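Local coordinates for protein ketosynthase (Streptomyces sp. MSC090213JE08, PDB 6KXD) that probably catalyses the condensation of acyl-ACP with malonyl-ACP to give 3-oxoacyl-ACP and CO2, as the ketosynthase of a highly reducing type II polyketide synthase, at residues Q80-A85 with T150-E155; D223-G228 with H364-P369; P324-A329 with P372-P377. All coordinates share one frame; numbering follows the deposited sequence.

Interaction 1 of 3, residues Q80-A85 with T150-E155; sequences QYAVAA and TVIARE
Val-151 of helix 147-156 meets Val-83 of helix 77-93 methyl against methyl. Val-151 CG2 lies 3.3 Å from Val-83 CG2, which is tight for two carbons. The two side chains cross at about a right angle. In the residue before Val-151, Thr-150 OG1 bonds to Asp-363 O of a neighbouring subunit, so helix 147-156 also reaches the dimer interface.

Ile-152 comes next, and its CA is the nearest to the CA of Val-83, at 5.1 Å. Its end comes closer to helix 77-93 than its CB does. Ile-152 CG1 passes Val-83 CG2 at 4.2 Å. Beyond it, Ile-152 CD1 rests beside Ala-82, 4.2 Å from Ala-82 CB and 4.0 Å from Ala-82 O. Ile-152 also touches Ile-107 and Val-109 of strand 105-110, so it packs between helix 77-93 and strand 105-110.

One turn on, Glu-155 takes part through its carbon chain. CG stands anti to the backbone N (chi1 176°). Glu-155 CG is 3.4 Å from Val-83 CG1, and the side chains again cross at about a right angle. Val-83 is thus forked: CG1 meets Glu-155 and CG2 meets Val-151. The Glu-155 chain then bends at chi2 (65°). Its carboxylate accepts from three backbone N-H groups, those of His-68, His-69 and Val-70, and forms a salt bridge with Arg-87. These partners probably stabilise the charge at a buried site.

No hydrogen bond links the two segments. Their axes come within 8.9 Å and cross at -45°. Packing of this kind, with helices side by side over a sheet that includes strands 105-110 and 234-242, belongs to the layered alpha-beta-alpha-beta-alpha fold of the thiolase superfamily.

Interaction 2 of 3, residues D223-G228 with H364-P369; sequences DKDRQG and HRETDP
A type I beta turn from Asp-223 to Arg-226 docks on loop 364-369, and a single beta bridge pairs Asp-223 with Thr-367. In that bridge Lys-224 N donates to Glu-366 O at 2.9 Å, nearly along the C=O axis.

The Asp-223 carboxylate carries much of the contact. Its OD2 accepts from two backbone donors. Arg-365 N, 2.8 Å from Asp-223 OD2, comes in nearly along the C-O bond. Glu-366 N, 3.0 Å from Asp-223 OD2, approaches from above the carboxylate plane. The other oxygen, Asp-223 OD1, accepts from Asp-225 N at 2.7 Å and closes an Asx turn. Asp-223 OD1 also lies at the edge of the Arg-365 guanidinium, in a long salt bridge to Arg-365 NH1 at 3.6 Å. An alanine in place of Asp-223 would probably leave the N-H groups of Arg-365, Glu-366 and Asp-225 without this acceptor, and the Arg-365 guanidinium without one of its carboxylate partners.

Arg-226 works on the far side of the turn. Extended from CG to NE, its chain carries the guanidinium to Asp-368. Arg-226 NH1 bonds to Asp-368 OD2 at 2.7 Å in a salt bridge, the two planes 51° apart. Arg-226 NH1 also donates to Asp-223 O at 2.8 Å and so braces the turn. NE and NH2 reach Thr-305 O and Lys-306 O.

At the exposed rim, Lys-224 lies side by side with Glu-366, its CD 3.6 Å from Glu-366 OE2. Here an Asx turn overlaps a type I turn, and one aspartate side chain ties a neighbouring loop to both.

Interaction 3 of 3, residues P324-A329 with P372-P377; sequences PPRTVA and PLDVVP
Strand 326-328 and loop 372-377 run in broadly the same direction, their touching parts 42° apart. The CA atoms of Val-328 and Val-375 are 4.7 Å apart. One hydrogen bond joins the backbones: Thr-327 N donates to Asp-374 O at 2.9 Å, tilted 27° from the carbonyl plane. Thr-327 O points back at Val-375, whose CA lies 3.0 Å away in a CA-H...O contact. This buried oxygen has no conventional hydrogen-bond partner.

Leu-373 fits against two residues with its two methyls. Leu-373 CD2 presses on Pro-324 CG at 3.5 Å, a tight pair, and the side chains cross at about a right angle. Leu-373 CD1 meets Thr-327 CG2 at 3.8 Å.

Asp-374 and Arg-326 lie side by side and point the same way. Asp-374 OD2 touches Arg-326 CG at 3.2 Å, so it meets the carbon chain of the arginine and not its guanidinium. Asp-374 OD1 accepts from Val-376 N at 2.9 Å and forms an Asx turn. Val-376, whose N-H closes this turn, has a phi of 45°, in the left-handed region.

Val-376 CG2, anti to its carbonyl carbon, sits against Val-328 CG1 at 3.5 Å and also touches Arg-326 CD. Val-328 and Val-376 both pack on Ile-358 of strand 357-358 too.

Strand 326-328 pairs with strand 297-299 in parallel, and helix 306-320 connects them. The loop therefore lines the outer edge of a beta-alpha-beta unit in the C-terminal part of the thiolase-type fold.

In the fold
Interactions 2 and 3 are neighbours, with centres 12 Å apart. They use one continuous loop, since 364-369 and 372-377 both lie between strands 357-358 and 381-382. The two contacts touch where His-364 NE2 packs on Val-375 CG2 at 3.4 Å. Their segments alternate along the chain, and the loop meets both segment 223-228 and strand 326-328. Both contacts reach helix 306-320. Arg-226 of interaction 2 bonds to Thr-305 O at the end of an HGTGT sequence, which in related ketosynthases supplies an active-site histidine and probably does so here. Interaction 1 lies across the centre of the chain, about 38 Å from interaction 2 and 35 Å from interaction 3, centre to centre.

Interaction 1 of 3, residues Q80-A85 with T150-E155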
# COMPACT_ATOMS: atom_id res chain seq x y z
N GLN A 80 -1.87 1.72 16.30
CA GLN A 80 -2.82 2.10 17.32
C GLN A 80 -3.77 3.15 16.78
O GLN A 80 -4.97 3.05 16.96
CB GLN A 80 -2.12 2.54 18.61
CG GLN A 80 -1.29 1.44 19.21
CD GLN A 80 -0.51 1.94 20.40
OE1 GLN A 80 -0.80 3.00 20.95
NE2 GLN A 80 0.43 1.15 20.84
N TYR A 81 -3.26 4.15 16.05
CA TYR A 81 -4.16 5.11 15.53
C TYR A 81 -5.18 4.49 14.57
O TYR A 81 -6.38 4.87 14.57
CB TYR A 81 -3.42 6.21 14.78
CG TYR A 81 -2.53 7.10 15.60
CD1 TYR A 81 -2.70 7.26 16.96
CD2 TYR A 81 -1.57 7.88 14.98
CE1 TYR A 81 -1.88 8.11 17.69
CE2 TYR A 81 -0.76 8.75 15.70
CZ TYR A 81 -0.94 8.88 17.06
OH TYR A 81 -0.17 9.70 17.83
N ALA A 82 -4.70 3.54 13.76
CA ALA A 82 -5.53 2.95 12.75
C ALA A 82 -6.71 2.23 13.42
O ALA A 82 -7.89 2.40 13.05
CB ALA A 82 -4.72 1.98 11.95
N VAL A 83 -6.34 1.46 14.45
CA VAL A 83 -7.30 0.61 15.17
C VAL A 83 -8.30 1.52 15.90
O VAL A 83 -9.52 1.30 15.82
CB VAL A 83 -6.58 -0.36 16.13
CG1 VAL A 83 -7.57 -1.13 17.00
CG2 VAL A 83 -5.69 -1.36 15.42
N ALA A 84 -7.80 2.55 16.59
CA ALA A 84 -8.69 3.50 17.28
C ALA A 84 -9.67 4.16 16.30
O ALA A 84 -10.86 4.18 16.55
CB ALA A 84 -7.86 4.50 18.06
N ALA A 85 -9.19 4.70 15.15
CA ALA A 85 -10.05 5.30 14.22
C ALA A 85 -11.05 4.28 13.65
O ALA A 85 -12.19 4.65 13.33
CB ALA A 85 -9.25 5.95 13.10
N THR A 150 -4.27 -5.61 9.22
CA THR A 150 -4.63 -6.87 9.89
C THR A 150 -5.01 -6.62 11.36
O THR A 150 -5.91 -7.29 11.87
CB THR A 150 -3.53 -7.93 9.80
OG1 THR A 150 -2.32 -7.50 10.43
CG2 THR A 150 -3.29 -8.35 8.36
N VAL A 151 -4.37 -5.66 12.04
CA VAL A 151 -4.72 -5.45 13.46
C VAL A 151 -6.16 -4.94 13.60
O VAL A 151 -6.74 -5.16 14.66
CB VAL A 151 -3.78 -4.51 14.21
CG1 VAL A 151 -2.44 -5.16 14.46
CG2 VAL A 151 -3.66 -3.17 13.49
N ILE A 152 -6.66 -4.16 12.64
CA ILE A 152 -8.02 -3.72 12.66
C ILE A 152 -8.92 -4.95 12.64
O ILE A 152 -9.91 -4.98 13.38
CB ILE A 152 -8.37 -2.80 11.50
CG1 ILE A 152 -7.60 -1.48 11.64
CG2 ILE A 152 -9.88 -2.61 11.43
CD1 ILE A 152 -7.66 -0.61 10.46
N ALA A 153 -8.60 -5.91 11.77
CA ALA A 153 -9.44 -7.09 11.67
C ALA A 153 -9.42 -7.80 13.02
O ALA A 153 -10.45 -8.34 13.51
CB ALA A 153 -9.02 -8.00 10.54
N ARG A 154 -8.22 -7.87 13.60
CA ARG A 154 -8.03 -8.51 14.89
C ARG A 154 -8.90 -7.84 15.96
O ARG A 154 -9.61 -8.51 16.72
CB ARG A 154 -6.56 -8.49 15.30
CG ARG A 154 -5.71 -9.48 14.54
CD ARG A 154 -4.30 -9.52 15.06
NE ARG A 154 -4.25 -9.92 16.45
CZ ARG A 154 -3.19 -9.70 17.24
NH1 ARG A 154 -2.09 -9.18 16.71
NH2 ARG A 154 -3.23 -10.02 18.52
N GLU A 155 -8.79 -6.53 16.05
CA GLU A 155 -9.52 -5.77 17.08
C GLU A 155 -11.05 -5.87 16.90
O GLU A 155 -11.81 -5.99 17.88
CB GLU A 155 -9.07 -4.32 17.03
CG GLU A 155 -9.81 -3.43 17.98
CD GLU A 155 -9.62 -3.72 19.46
OE1 GLU A 155 -8.69 -4.47 19.81
OE2 GLU A 155 -10.43 -3.18 20.26

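Interaction 2 of 3, residues D223-G228 with H364-P369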
# COMPACT_ATOMS: atom_id res chain seq x y z
N ASP A 223 0.30 30.16 -0.20
CA ASP A 223 0.78 31.47 0.19
C ASP A 223 2.03 31.78 -0.64
O ASP A 223 2.79 30.87 -0.91
CB ASP A 223 1.09 31.52 1.68
CG ASP A 223 1.37 32.91 2.21
OD1 ASP A 223 2.51 33.39 2.01
OD2 ASP A 223 0.44 33.49 2.81
N LYS A 224 2.21 33.06 -0.96
CA LYS A 224 3.32 33.55 -1.74
C LYS A 224 4.64 33.26 -1.02
O LYS A 224 5.64 33.00 -1.70
CB LYS A 224 3.11 35.05 -2.04
CG LYS A 224 4.07 35.67 -3.04
CD LYS A 224 3.92 37.19 -3.18
CE LYS A 224 4.72 37.78 -4.32
NZ LYS A 224 6.08 38.19 -3.87
N ASP A 225 4.67 33.26 0.32
CA ASP A 225 5.95 33.02 1.04
C ASP A 225 5.88 31.71 1.85
O ASP A 225 6.68 31.54 2.77
CB ASP A 225 6.35 34.20 1.93
CG ASP A 225 6.17 35.54 1.23
OD1 ASP A 225 6.95 35.82 0.29
OD2 ASP A 225 5.21 36.26 1.60
N ARG A 226 5.05 30.77 1.40
CA ARG A 226 5.04 29.39 1.95
C ARG A 226 6.47 28.84 1.95
O ARG A 226 7.30 29.15 1.07
CB ARG A 226 4.05 28.53 1.15
CG ARG A 226 4.50 28.23 -0.27
CD ARG A 226 3.45 27.48 -1.06
NE ARG A 226 3.91 27.26 -2.43
CZ ARG A 226 3.73 28.11 -3.44
NH1 ARG A 226 3.30 29.34 -3.25
NH2 ARG A 226 4.00 27.71 -4.67
N GLN A 227 6.82 28.11 3.01
CA GLN A 227 8.16 27.65 3.29
C GLN A 227 8.17 26.14 3.58
O GLN A 227 9.19 25.62 3.97
CB GLN A 227 8.70 28.44 4.49
CG GLN A 227 9.03 29.89 4.17
CD GLN A 227 9.88 30.00 2.93
OE1 GLN A 227 9.54 30.71 1.98
NE2 GLN A 227 10.97 29.26 2.91
N GLY A 228 7.01 25.50 3.45
CA GLY A 228 6.94 24.08 3.50
C GLY A 228 5.93 23.58 4.50
O GLY A 228 4.95 24.22 4.83
N HIS A 364 -2.90 31.94 6.07
CA HIS A 364 -2.88 32.54 4.74
C HIS A 364 -2.75 34.07 4.85
O HIS A 364 -3.71 34.75 5.29
CB HIS A 364 -4.13 32.17 3.94
CG HIS A 364 -3.93 32.34 2.47
ND1 HIS A 364 -3.04 31.56 1.75
CD2 HIS A 364 -4.47 33.20 1.57
CE1 HIS A 364 -3.07 31.91 0.49
NE2 HIS A 364 -3.94 32.91 0.34
N ARG A 365 -1.57 34.56 4.46
CA ARG A 365 -1.27 36.01 4.41
C ARG A 365 -1.65 36.55 3.03
O ARG A 365 -2.42 37.47 2.93
CB ARG A 365 0.21 36.28 4.69
CG ARG A 365 0.57 36.12 6.16
CD ARG A 365 1.79 35.26 6.36
NE ARG A 365 3.07 35.94 6.46
CZ ARG A 365 4.22 35.45 5.99
NH1 ARG A 365 4.22 34.68 4.91
NH2 ARG A 365 5.35 35.70 6.62
N GLU A 366 -1.13 35.92 1.97
CA GLU A 366 -1.23 36.43 0.62
C GLU A 366 -1.14 35.28 -0.39
O GLU A 366 -0.16 34.54 -0.36
CB GLU A 366 -0.06 37.39 0.44
CG GLU A 366 -0.05 38.07 -0.91
CD GLU A 366 1.22 38.87 -1.19
OE1 GLU A 366 2.15 38.88 -0.33
OE2 GLU A 366 1.28 39.46 -2.27
N THR A 367 -2.13 35.17 -1.28
CA THR A 367 -2.20 34.11 -2.26
C THR A 367 -1.03 34.30 -3.22
O THR A 367 -0.73 35.41 -3.67
CB THR A 367 -3.58 34.07 -2.93
OG1 THR A 367 -4.58 33.93 -1.91
CG2 THR A 367 -3.76 32.91 -3.89
N ASP A 368 -0.28 33.22 -3.47
CA ASP A 368 0.74 33.24 -4.51
C ASP A 368 0.04 33.68 -5.79
O ASP A 368 -1.05 33.17 -6.13
CB ASP A 368 1.42 31.87 -4.62
CG ASP A 368 2.63 31.83 -5.54
OD1 ASP A 368 2.58 32.45 -6.65
OD2 ASP A 368 3.64 31.22 -5.13
N PRO A 369 0.58 34.68 -6.54
CA PRO A 369 -0.07 35.13 -7.78
C PRO A 369 -0.13 34.00 -8.84
O PRO A 369 -1.02 33.99 -9.69
CB PRO A 369 0.78 36.33 -8.25
CG PRO A 369 2.10 36.23 -7.50
CD PRO A 369 1.84 35.39 -6.26

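Interaction 3 of 3, residues P324-A329 with P372-P377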
# COMPACT_ATOMS: atom_id res chain seq x y z
N PRO A 324 -11.53 27.97 -11.66
CA PRO A 324 -11.67 26.72 -10.91
C PRO A 324 -12.50 26.90 -9.64
O PRO A 324 -12.70 28.01 -9.16
CB PRO A 324 -10.22 26.37 -10.56
CG PRO A 324 -9.54 27.72 -10.46
CD PRO A 324 -10.17 28.52 -11.58
N PRO A 325 -12.97 25.81 -9.00
CA PRO A 325 -13.73 25.94 -7.75
C PRO A 325 -12.76 26.39 -6.65
O PRO A 325 -11.52 26.40 -6.83
CB PRO A 325 -14.30 24.54 -7.51
CG PRO A 325 -13.28 23.63 -8.17
CD PRO A 325 -12.76 24.40 -9.38
N ARG A 326 -13.34 26.79 -5.52
CA ARG A 326 -12.57 27.08 -4.35
C ARG A 326 -11.71 25.86 -4.02
O ARG A 326 -12.19 24.75 -4.09
CB ARG A 326 -13.50 27.41 -3.17
CG ARG A 326 -14.04 28.83 -3.24
CD ARG A 326 -15.19 29.09 -2.30
NE ARG A 326 -16.42 28.44 -2.74
CZ ARG A 326 -17.61 28.67 -2.20
NH1 ARG A 326 -17.72 29.59 -1.26
NH2 ARG A 326 -18.67 27.98 -2.59
N THR A 327 -10.46 26.12 -3.67
CA THR A 327 -9.46 25.12 -3.51
C THR A 327 -8.77 25.38 -2.17
O THR A 327 -8.03 26.31 -2.00
CB THR A 327 -8.50 25.12 -4.71
OG1 THR A 327 -9.25 24.78 -5.87
CG2 THR A 327 -7.32 24.19 -4.53
N VAL A 328 -9.00 24.47 -1.22
CA VAL A 328 -8.56 24.61 0.13
C VAL A 328 -7.59 23.49 0.49
O VAL A 328 -7.63 22.41 -0.10
CB VAL A 328 -9.78 24.60 1.08
CG1 VAL A 328 -10.86 25.54 0.58
CG2 VAL A 328 -10.34 23.20 1.29
N ALA A 329 -6.74 23.78 1.47
CA ALA A 329 -5.67 22.91 1.92
C ALA A 329 -5.81 22.63 3.43
O ALA A 329 -5.30 23.34 4.26
CB ALA A 329 -4.34 23.51 1.57
N PRO A 372 -3.78 31.25 -8.71
CA PRO A 372 -4.93 32.15 -8.78
C PRO A 372 -6.20 31.47 -8.28
O PRO A 372 -7.12 31.27 -9.02
CB PRO A 372 -5.03 32.46 -10.28
CG PRO A 372 -4.52 31.19 -10.94
CD PRO A 372 -3.37 30.77 -10.05
N LEU A 373 -6.20 31.05 -7.02
CA LEU A 373 -7.32 30.30 -6.48
C LEU A 373 -7.93 31.05 -5.31
O LEU A 373 -7.21 31.70 -4.56
CB LEU A 373 -6.80 28.97 -5.94
CG LEU A 373 -6.11 28.08 -6.96
CD1 LEU A 373 -5.38 26.98 -6.23
CD2 LEU A 373 -7.16 27.56 -7.94
N ASP A 374 -9.23 30.83 -5.12
CA ASP A 374 -9.84 31.17 -3.85
C ASP A 374 -9.59 30.00 -2.90
O ASP A 374 -10.26 28.95 -3.02
CB ASP A 374 -11.33 31.47 -4.02
CG ASP A 374 -12.01 31.75 -2.69
OD1 ASP A 374 -11.30 31.84 -1.65
OD2 ASP A 374 -13.25 31.87 -2.69
N VAL A 375 -8.67 30.21 -1.95
CA VAL A 375 -8.26 29.18 -1.02
C VAL A 375 -9.12 29.20 0.26
O VAL A 375 -8.76 28.58 1.26
CB VAL A 375 -6.76 29.31 -0.72
CG1 VAL A 375 -5.96 29.21 -2.01
CG2 VAL A 375 -6.42 30.59 0.04
N VAL A 376 -10.23 29.92 0.24
CA VAL A 376 -11.06 30.10 1.44
C VAL A 376 -10.13 30.43 2.60
O VAL A 376 -10.00 29.67 3.55
CB VAL A 376 -11.92 28.84 1.67
CG1 VAL A 376 -12.81 28.97 2.91
CG2 VAL A 376 -12.75 28.51 0.44
N PRO A 377 -9.42 31.58 2.56
CA PRO A 377 -8.36 31.85 3.52
C PRO A 377 -8.91 31.98 4.95
O PRO A 377 -9.97 32.58 5.12
CB PRO A 377 -7.74 33.19 3.08
CG PRO A 377 -8.78 33.84 2.17
CD PRO A 377 -9.66 32.72 1.65